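Long-range contacts in Xaa-Pro dipeptidase (Pyrococcus horikoshii, PDB 1WY2), which probably hydrolyses Xaa-Pro dipeptides, those with a nonpolar amino acid ahead of a C-terminal proline, as a homodimeric, cobalt-dependent cytoplasmic metallopeptidase: residues I20-A26 / I88-E94; M78-Y82 / E104-A109. Residue numbers count along the deposited sequence, not the author numbering.

Overall arrangement
Both contacts belong to the creatinase/prolidase N-terminal domain and lie away from the dinuclear metal site, whose ligands Asp212, Asp223, His287, Glu316 and Glu330 are in the M24 metallopeptidase part. Contact 1 joins two parallel strands inside the mixed sheet; contact 2 joins two helices that cover one face of it. Their centres are about 13 Å apart, and the two contacts share a hydrophobic core: Leu24 CD1 is 3.7 Å from Phe81 CZ, Leu24 CD2 is 4.1 Å from Leu105 CD1, and Leu91 CD2 is 4.0 Å from Leu105 CD1. The segments alternate along the chain: 20-26, 78-82, 88-94, 104-109.

Contact 1: I20-A26 / I88-E94; sequences IDAVLIA and IKSLGIE
Two neighbouring parallel strands, 22-25 and 90-93, pair here in the interior of the mixed sheet of the N-terminal domain, between strands 44-48 and 113-116. Their axes approach to 4.5 Å, with 32° between their N-to-C directions (signed crossing angle -32°), in register Ala22 with Leu91 (CA-CA 5.1 Å) and Val23 with Gly92 (4.3 Å). Gly92 N donates to Ala22 O (2.7 Å), and Leu24 N to Gly92 O (2.9 Å). At the start, Asp21 has helical backbone angles (-82/-34), so its N (2.9 Å) and, weakly, Ala22 N (3.4 Å) both reach Ser90 O; Asp21 OD2 in turn accepts from Ser90 N (2.9 Å). Gly92 suits its close pairing because a CB there would clash with Val23 CG2. On one face the small Ala22 CB admits Ile88 CD1 (3.6 Å) and Leu91 CD1 (4.1 Å), and Leu24 and Leu91, both t,p, pack under helix 99-108; Val23, on the other face, meets helix 6-17. Beyond Leu24 a water takes over the pairing, donating to Leu24 O and Glu94 OE1 (2.7 Å each) and accepting from Glu94 N (2.8 Å). Glu94 OE1 also accepts from Ala26 N (2.7 Å), while OE2 binds Lys27 N and Asn30 ND2. Such parallel pairing, with helices against both faces, is characteristic of a three-layer alpha/beta domain.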
ATOM      1  N   ILE A  20      24.218 -12.991 -16.118  1.00 26.20           N
ATOM      2  CA  ILE A  20      22.938 -13.408 -15.559  1.00 24.66           C
ATOM      3  C   ILE A  20      22.189 -14.182 -16.638  1.00 24.44           C
ATOM      4  O   ILE A  20      22.117 -13.742 -17.784  1.00 23.83           O
ATOM      5  CB  ILE A  20      22.097 -12.191 -15.120  1.00 24.00           C
ATOM      6  CG1 ILE A  20      22.802 -11.467 -13.969  1.00 24.06           C
ATOM      7  CG2 ILE A  20      20.702 -12.645 -14.719  1.00 21.98           C
ATOM      8  CD1 ILE A  20      22.139 -10.166 -13.556  1.00 24.63           C
ATOM      9  N   ASP A  21      21.631 -15.333 -16.271  1.00 24.67           N
ATOM     10  CA  ASP A  21      20.920 -16.172 -17.230  1.00 26.06           C
ATOM     11  C   ASP A  21      19.479 -15.763 -17.509  1.00 25.53           C
ATOM     12  O   ASP A  21      18.990 -15.919 -18.630  1.00 25.97           O
ATOM     13  CB  ASP A  21      20.972 -17.629 -16.765  1.00 28.79           C
ATOM     14  CG  ASP A  21      22.393 -18.137 -16.629  1.00 31.21           C
ATOM     15  OD1 ASP A  21      23.122 -18.123 -17.644  1.00 31.27           O
ATOM     16  OD2 ASP A  21      22.786 -18.538 -15.512  1.00 33.22           O
ATOM     17  N   ALA A  22      18.795 -15.249 -16.494  1.00 23.36           N
ATOM     18  CA  ALA A  22      17.413 -14.819 -16.652  1.00 21.97           C
ATOM     19  C   ALA A  22      17.073 -13.785 -15.590  1.00 21.06           C
ATOM     20  O   ALA A  22      17.740 -13.701 -14.560  1.00 21.04           O
ATOM     21  CB  ALA A  22      16.475 -16.012 -16.531  1.00 22.61           C
ATOM     22  N   VAL A  23      16.041 -12.993 -15.852  1.00 20.07           N
ATOM     23  CA  VAL A  23      15.605 -11.975 -14.908  1.00 20.13           C
ATOM     24  C   VAL A  23      14.127 -12.128 -14.583  1.00 20.34           C
ATOM     25  O   VAL A  23      13.304 -12.383 -15.463  1.00 20.75           O
ATOM     26  CB  VAL A  23      15.855 -10.552 -15.458  1.00 17.84           C
ATOM     27  CG1 VAL A  23      15.109  -9.516 -14.612  1.00 19.84           C
ATOM     28  CG2 VAL A  23      17.343 -10.257 -15.446  1.00 19.68           C
ATOM     29  N   LEU A  24      13.800 -11.980 -13.304  1.00 19.54           N
ATOM     30  CA  LEU A  24      12.425 -12.080 -12.842  1.00 19.82           C
ATOM     31  C   LEU A  24      11.971 -10.721 -12.318  1.00 19.68           C
ATOM     32  O   LEU A  24      12.616 -10.149 -11.444  1.00 20.86           O
ATOM     33  CB  LEU A  24      12.318 -13.118 -11.718  1.00 21.84           C
ATOM     34  CG  LEU A  24      10.952 -13.232 -11.036  1.00 23.49           C
ATOM     35  CD1 LEU A  24       9.902 -13.658 -12.052  1.00 24.94           C
ATOM     36  CD2 LEU A  24      11.030 -14.241  -9.894  1.00 26.08           C
ATOM     37  N   ILE A  25      10.872 -10.209 -12.864  1.00 19.70           N
ATOM     38  CA  ILE A  25      10.310  -8.921 -12.445  1.00 19.64           C
ATOM     39  C   ILE A  25       8.948  -9.206 -11.811  1.00 20.00           C
ATOM     40  O   ILE A  25       8.066  -9.765 -12.466  1.00 20.27           O
ATOM     41  CB  ILE A  25      10.118  -7.973 -13.656  1.00 18.97           C
ATOM     42  CG1 ILE A  25      11.471  -7.703 -14.324  1.00 19.61           C
ATOM     43  CG2 ILE A  25       9.479  -6.655 -13.207  1.00 19.25           C
ATOM     44  CD1 ILE A  25      12.478  -6.992 -13.431  1.00 19.38           C
ATOM     45  N   ALA A  26       8.773  -8.817 -10.547  1.00 19.85           N
ATOM     46  CA  ALA A  26       7.520  -9.078  -9.839  1.00 19.95           C
ATOM     47  C   ALA A  26       6.837  -7.882  -9.173  1.00 20.33           C
ATOM     48  O   ALA A  26       5.649  -7.953  -8.857  1.00 21.12           O
ATOM     49  CB  ALA A  26       7.746 -10.169  -8.801  1.00 22.10           C
ATOM     50  N   ILE A  88      17.572 -22.497 -14.738  1.00 34.96           N
ATOM     51  CA  ILE A  88      18.248 -21.216 -14.578  1.00 32.72           C
ATOM     52  C   ILE A  88      19.322 -21.289 -13.495  1.00 31.42           C
ATOM     53  O   ILE A  88      19.052 -21.706 -12.370  1.00 30.91           O
ATOM     54  CB  ILE A  88      17.243 -20.106 -14.211  1.00 31.52           C
ATOM     55  CG1 ILE A  88      16.196 -19.973 -15.321  1.00 29.62           C
ATOM     56  CG2 ILE A  88      17.976 -18.789 -13.997  1.00 29.79           C
ATOM     57  CD1 ILE A  88      15.077 -19.002 -15.004  1.00 28.42           C
ATOM     58  N   LYS A  89      20.537 -20.880 -13.841  1.00 31.34           N
ATOM     59  CA  LYS A  89      21.647 -20.894 -12.894  1.00 32.76           C
ATOM     60  C   LYS A  89      21.702 -19.594 -12.095  1.00 31.88           C
ATOM     61  O   LYS A  89      21.583 -19.602 -10.871  1.00 32.31           O
ATOM     62  CB  LYS A  89      22.972 -21.093 -13.633  1.00 34.64           C
ATOM     63  CG  LYS A  89      23.095 -22.432 -14.345  1.00 39.51           C
ATOM     64  CD  LYS A  89      23.107 -23.591 -13.357  1.00 41.83           C
ATOM     65  CE  LYS A  89      24.306 -23.509 -12.422  1.00 44.36           C
ATOM     66  NZ  LYS A  89      24.355 -24.652 -11.465  1.00 46.08           N
ATOM     67  N   SER A  90      21.886 -18.483 -12.801  1.00 30.51           N
ATOM     68  CA  SER A  90      21.959 -17.168 -12.174  1.00 27.99           C
ATOM     69  C   SER A  90      20.710 -16.364 -12.525  1.00 26.78           C
ATOM     70  O   SER A  90      20.475 -16.059 -13.692  1.00 25.16           O
ATOM     71  CB  SER A  90      23.211 -16.431 -12.665  1.00 29.76           C
ATOM     72  OG  SER A  90      23.361 -15.176 -12.023  1.00 32.38           O
ATOM     73  N   LEU A  91      19.917 -16.017 -11.512  1.00 23.11           N
ATOM     74  CA  LEU A  91      18.685 -15.258 -11.721  1.00 22.63           C
ATOM     75  C   LEU A  91      18.787 -13.819 -11.223  1.00 22.78           C
ATOM     76  O   LEU A  91      19.163 -13.580 -10.077  1.00 21.45           O
ATOM     77  CB  LEU A  91      17.514 -15.946 -11.005  1.00 21.53           C
ATOM     78  CG  LEU A  91      16.127 -15.308 -11.145  1.00 22.12           C
ATOM     79  CD1 LEU A  91      15.602 -15.525 -12.566  1.00 20.51           C
ATOM     80  CD2 LEU A  91      15.167 -15.918 -10.137  1.00 21.78           C
ATOM     81  N   GLY A  92      18.446 -12.866 -12.085  1.00 21.29           N
ATOM     82  CA  GLY A  92      18.485 -11.467 -11.691  1.00 20.39           C
ATOM     83  C   GLY A  92      17.158 -11.120 -11.043  1.00 18.93           C
ATOM     84  O   GLY A  92      16.105 -11.451 -11.588  1.00 19.62           O
ATOM     85  N   ILE A  93      17.196 -10.457  -9.888  1.00 18.98           N
ATOM     86  CA  ILE A  93      15.967 -10.104  -9.179  1.00 18.57           C
ATOM     87  C   ILE A  93      15.956  -8.680  -8.629  1.00 17.95           C
ATOM     88  O   ILE A  93      16.999  -8.037  -8.503  1.00 18.38           O
ATOM     89  CB  ILE A  93      15.699 -11.068  -7.991  1.00 18.42           C
ATOM     90  CG1 ILE A  93      16.860 -11.009  -6.993  1.00 19.62           C
ATOM     91  CG2 ILE A  93      15.513 -12.496  -8.505  1.00 20.91           C
ATOM     92  CD1 ILE A  93      16.562 -11.717  -5.672  1.00 21.36           C
ATOM     93  N   GLU A  94      14.757  -8.196  -8.309  1.00 18.57           N
ATOM     94  CA  GLU A  94      14.577  -6.855  -7.755  1.00 18.51           C
ATOM     95  C   GLU A  94      14.947  -6.857  -6.274  1.00 18.83           C
ATOM     96  O   GLU A  94      14.801  -7.868  -5.591  1.00 19.86           O
ATOM     97  CB  GLU A  94      13.120  -6.421  -7.882  1.00 17.85           C
ATOM     98  CG  GLU A  94      12.580  -6.395  -9.298  1.00 19.74           C
ATOM     99  CD  GLU A  94      11.090  -6.660  -9.334  1.00 20.37           C
ATOM    100  OE1 GLU A  94      10.673  -7.753  -8.886  1.00 22.11           O
ATOM    101  OE2 GLU A  94      10.333  -5.787  -9.805  1.00 21.11           O
TER
HETATM  102  O   HOH W   1      12.473  -9.745  -8.803  1.00 18.94           O

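Contact 2: M78-Y82 / E104-A109; sequences MDEFY and ELKKKA
Within helix 78-85, Met78 O accepts the i to i+4 hydrogen bond of Tyr82 N (2.9 Å). The short segments of this helix and of helix 99-108 cross at -75° with axes 10.7 Å apart. At the exposed margin Asp79 OD1 lies 3.7 Å from Lys108 NZ, a long salt bridge; Lys108 NZ also forms a tighter one with Glu104 OE2 (3.1 Å), one turn back on its own helix, so the lysine is shared by two acids. Phe81, in the t rotamer, sends its ring into the core, against Phe101, Tyr44 and Leu24. Tyr82 (chi1 m), which has the largest area covered by the other segment, enters the gap between the helices. Tyr82 CE1 is 3.6 Å from Leu105 CD2, at the ring edge, Tyr82 CD2 is 3.6 Å from Lys108 CD, and Lys108 CB makes an off-centre CH-pi contact, 4.3 Å from the ring centroid. The long aliphatic stem of Lys108, extended beyond an m chi1, can thus cover the aromatic while its ammonium stays among the acids. Tyr82 OH reaches Glu104 CB at 3.3 Å. Where helix 99-108 has ended, small Ala109 allows close approach: its CA is 5.1 Å from Tyr82 CA, and its CB 3.8 Å from Tyr82 O. The two helices, which flank strand 90-93 in sequence, cross steeply as they cover the Leu24/Leu91 face of the mixed sheet in the creatinase/prolidase N-terminal domain.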
ATOM      1  N   MET A  78       1.424 -22.331  -8.451  1.00 47.58           N
ATOM      2  CA  MET A  78       2.789 -21.821  -8.497  1.00 47.17           C
ATOM      3  C   MET A  78       3.805 -22.842  -8.988  1.00 47.07           C
ATOM      4  O   MET A  78       4.812 -22.474  -9.593  1.00 47.08           O
ATOM      5  CB  MET A  78       3.206 -21.304  -7.119  1.00 46.82           C
ATOM      6  CG  MET A  78       2.674 -19.919  -6.792  1.00 46.72           C
ATOM      7  SD  MET A  78       3.285 -18.675  -7.952  1.00 46.70           S
ATOM      8  CE  MET A  78       4.919 -18.373  -7.297  1.00 45.70           C
ATOM      9  N   ASP A  79       3.551 -24.120  -8.726  1.00 46.77           N
ATOM     10  CA  ASP A  79       4.468 -25.167  -9.160  1.00 46.61           C
ATOM     11  C   ASP A  79       4.686 -25.087 -10.665  1.00 45.65           C
ATOM     12  O   ASP A  79       5.760 -25.423 -11.166  1.00 45.08           O
ATOM     13  CB  ASP A  79       3.925 -26.547  -8.784  1.00 48.54           C
ATOM     14  CG  ASP A  79       3.792 -26.731  -7.283  1.00 49.44           C
ATOM     15  OD1 ASP A  79       4.799 -26.541  -6.568  1.00 50.42           O
ATOM     16  OD2 ASP A  79       2.683 -27.066  -6.822  1.00 51.07           O
ATOM     17  N   GLU A  80       3.659 -24.638 -11.381  1.00 44.62           N
ATOM     18  CA  GLU A  80       3.732 -24.499 -12.830  1.00 44.33           C
ATOM     19  C   GLU A  80       4.708 -23.379 -13.175  1.00 42.99           C
ATOM     20  O   GLU A  80       5.449 -23.462 -14.157  1.00 42.78           O
ATOM     21  CB  GLU A  80       2.351 -24.170 -13.396  1.00 45.91           C
ATOM     22  CG  GLU A  80       1.298 -25.231 -13.126  1.00 48.28           C
ATOM     23  CD  GLU A  80      -0.083 -24.806 -13.586  1.00 48.94           C
ATOM     24  OE1 GLU A  80      -0.244 -24.488 -14.784  1.00 49.84           O
ATOM     25  OE2 GLU A  80      -1.007 -24.789 -12.748  1.00 50.09           O
ATOM     26  N   PHE A  81       4.699 -22.332 -12.357  1.00 41.64           N
ATOM     27  CA  PHE A  81       5.584 -21.193 -12.557  1.00 39.65           C
ATOM     28  C   PHE A  81       7.032 -21.606 -12.317  1.00 39.57           C
ATOM     29  O   PHE A  81       7.905 -21.366 -13.152  1.00 39.14           O
ATOM     30  CB  PHE A  81       5.213 -20.053 -11.599  1.00 38.55           C
ATOM     31  CG  PHE A  81       6.165 -18.890 -11.648  1.00 36.87           C
ATOM     32  CD1 PHE A  81       6.264 -18.103 -12.792  1.00 35.86           C
ATOM     33  CD2 PHE A  81       6.986 -18.601 -10.564  1.00 36.86           C
ATOM     34  CE1 PHE A  81       7.171 -17.047 -12.857  1.00 35.52           C
ATOM     35  CE2 PHE A  81       7.898 -17.546 -10.619  1.00 35.10           C
ATOM     36  CZ  PHE A  81       7.991 -16.769 -11.768  1.00 34.61           C
ATOM     37  N   TYR A  82       7.280 -22.237 -11.173  1.00 39.05           N
ATOM     38  CA  TYR A  82       8.625 -22.677 -10.824  1.00 39.42           C
ATOM     39  C   TYR A  82       9.202 -23.646 -11.847  1.00 39.35           C
ATOM     40  O   TYR A  82      10.413 -23.678 -12.064  1.00 39.36           O
ATOM     41  CB  TYR A  82       8.623 -23.323  -9.437  1.00 39.98           C
ATOM     42  CG  TYR A  82       8.261 -22.359  -8.331  1.00 40.45           C
ATOM     43  CD1 TYR A  82       9.007 -21.199  -8.125  1.00 40.38           C
ATOM     44  CD2 TYR A  82       7.165 -22.593  -7.501  1.00 41.34           C
ATOM     45  CE1 TYR A  82       8.672 -20.294  -7.122  1.00 40.54           C
ATOM     46  CE2 TYR A  82       6.820 -21.692  -6.492  1.00 41.41           C
ATOM     47  CZ  TYR A  82       7.578 -20.546  -6.310  1.00 41.07           C
ATOM     48  OH  TYR A  82       7.245 -19.646  -5.322  1.00 42.01           O
ATOM     49  N   GLU A 104      11.690 -20.199  -1.991  1.00 31.13           N
ATOM     50  CA  GLU A 104      10.921 -21.089  -2.855  1.00 33.15           C
ATOM     51  C   GLU A 104      11.694 -21.323  -4.150  1.00 33.09           C
ATOM     52  O   GLU A 104      11.847 -22.457  -4.599  1.00 33.49           O
ATOM     53  CB  GLU A 104       9.560 -20.469  -3.186  1.00 34.30           C
ATOM     54  CG  GLU A 104       8.529 -20.562  -2.074  1.00 37.92           C
ATOM     55  CD  GLU A 104       8.006 -21.974  -1.885  1.00 40.32           C
ATOM     56  OE1 GLU A 104       8.807 -22.868  -1.536  1.00 41.30           O
ATOM     57  OE2 GLU A 104       6.792 -22.188  -2.091  1.00 40.87           O
ATOM     58  N   LEU A 105      12.178 -20.238  -4.746  1.00 32.75           N
ATOM     59  CA  LEU A 105      12.933 -20.317  -5.992  1.00 32.49           C
ATOM     60  C   LEU A 105      14.161 -21.211  -5.836  1.00 32.84           C
ATOM     61  O   LEU A 105      14.516 -21.957  -6.748  1.00 33.53           O
ATOM     62  CB  LEU A 105      13.361 -18.913  -6.433  1.00 30.84           C
ATOM     63  CG  LEU A 105      12.237 -17.938  -6.798  1.00 29.58           C
ATOM     64  CD1 LEU A 105      12.805 -16.535  -6.969  1.00 28.16           C
ATOM     65  CD2 LEU A 105      11.550 -18.395  -8.073  1.00 29.36           C
ATOM     66  N   LYS A 106      14.806 -21.133  -4.677  1.00 33.86           N
ATOM     67  CA  LYS A 106      15.993 -21.935  -4.406  1.00 35.98           C
ATOM     68  C   LYS A 106      15.688 -23.428  -4.381  1.00 37.01           C
ATOM     69  O   LYS A 106      16.466 -24.241  -4.888  1.00 36.35           O
ATOM     70  CB  LYS A 106      16.609 -21.546  -3.060  1.00 37.07           C
ATOM     71  CG  LYS A 106      17.274 -20.184  -3.023  1.00 39.35           C
ATOM     72  CD  LYS A 106      17.930 -19.952  -1.667  1.00 41.02           C
ATOM     73  CE  LYS A 106      18.643 -18.613  -1.602  1.00 42.31           C
ATOM     74  NZ  LYS A 106      19.285 -18.405  -0.273  1.00 43.10           N
ATOM     75  N   LYS A 107      14.553 -23.784  -3.790  1.00 37.30           N
ATOM     76  CA  LYS A 107      14.172 -25.183  -3.668  1.00 39.13           C
ATOM     77  C   LYS A 107      13.391 -25.760  -4.844  1.00 38.70           C
ATOM     78  O   LYS A 107      13.739 -26.824  -5.355  1.00 40.01           O
ATOM     79  CB  LYS A 107      13.372 -25.391  -2.377  1.00 39.98           C
ATOM     80  CG  LYS A 107      12.075 -24.602  -2.307  1.00 42.51           C
ATOM     81  CD  LYS A 107      11.354 -24.820  -0.981  1.00 44.81           C
ATOM     82  CE  LYS A 107      10.956 -26.277  -0.786  1.00 44.79           C
ATOM     83  NZ  LYS A 107      10.255 -26.492   0.513  1.00 44.72           N
ATOM     84  N   LYS A 108      12.348 -25.060  -5.278  1.00 38.19           N
ATOM     85  CA  LYS A 108      11.509 -25.542  -6.373  1.00 38.11           C
ATOM     86  C   LYS A 108      12.032 -25.295  -7.786  1.00 38.03           C
ATOM     87  O   LYS A 108      11.746 -26.074  -8.697  1.00 37.70           O
ATOM     88  CB  LYS A 108      10.099 -24.967  -6.228  1.00 37.82           C
ATOM     89  CG  LYS A 108       9.419 -25.377  -4.929  1.00 37.83           C
ATOM     90  CD  LYS A 108       7.998 -24.846  -4.839  1.00 38.56           C
ATOM     91  CE  LYS A 108       7.312 -25.346  -3.575  1.00 39.27           C
ATOM     92  NZ  LYS A 108       5.920 -24.835  -3.454  1.00 39.66           N
ATOM     93  N   ALA A 109      12.790 -24.221  -7.977  1.00 37.15           N
ATOM     94  CA  ALA A 109      13.342 -23.910  -9.293  1.00 36.64           C
ATOM     95  C   ALA A 109      14.831 -24.233  -9.313  1.00 36.82           C
ATOM     96  O   ALA A 109      15.484 -24.153 -10.354  1.00 36.35           O
ATOM     97  CB  ALA A 109      13.117 -22.441  -9.622  1.00 36.01           C
TER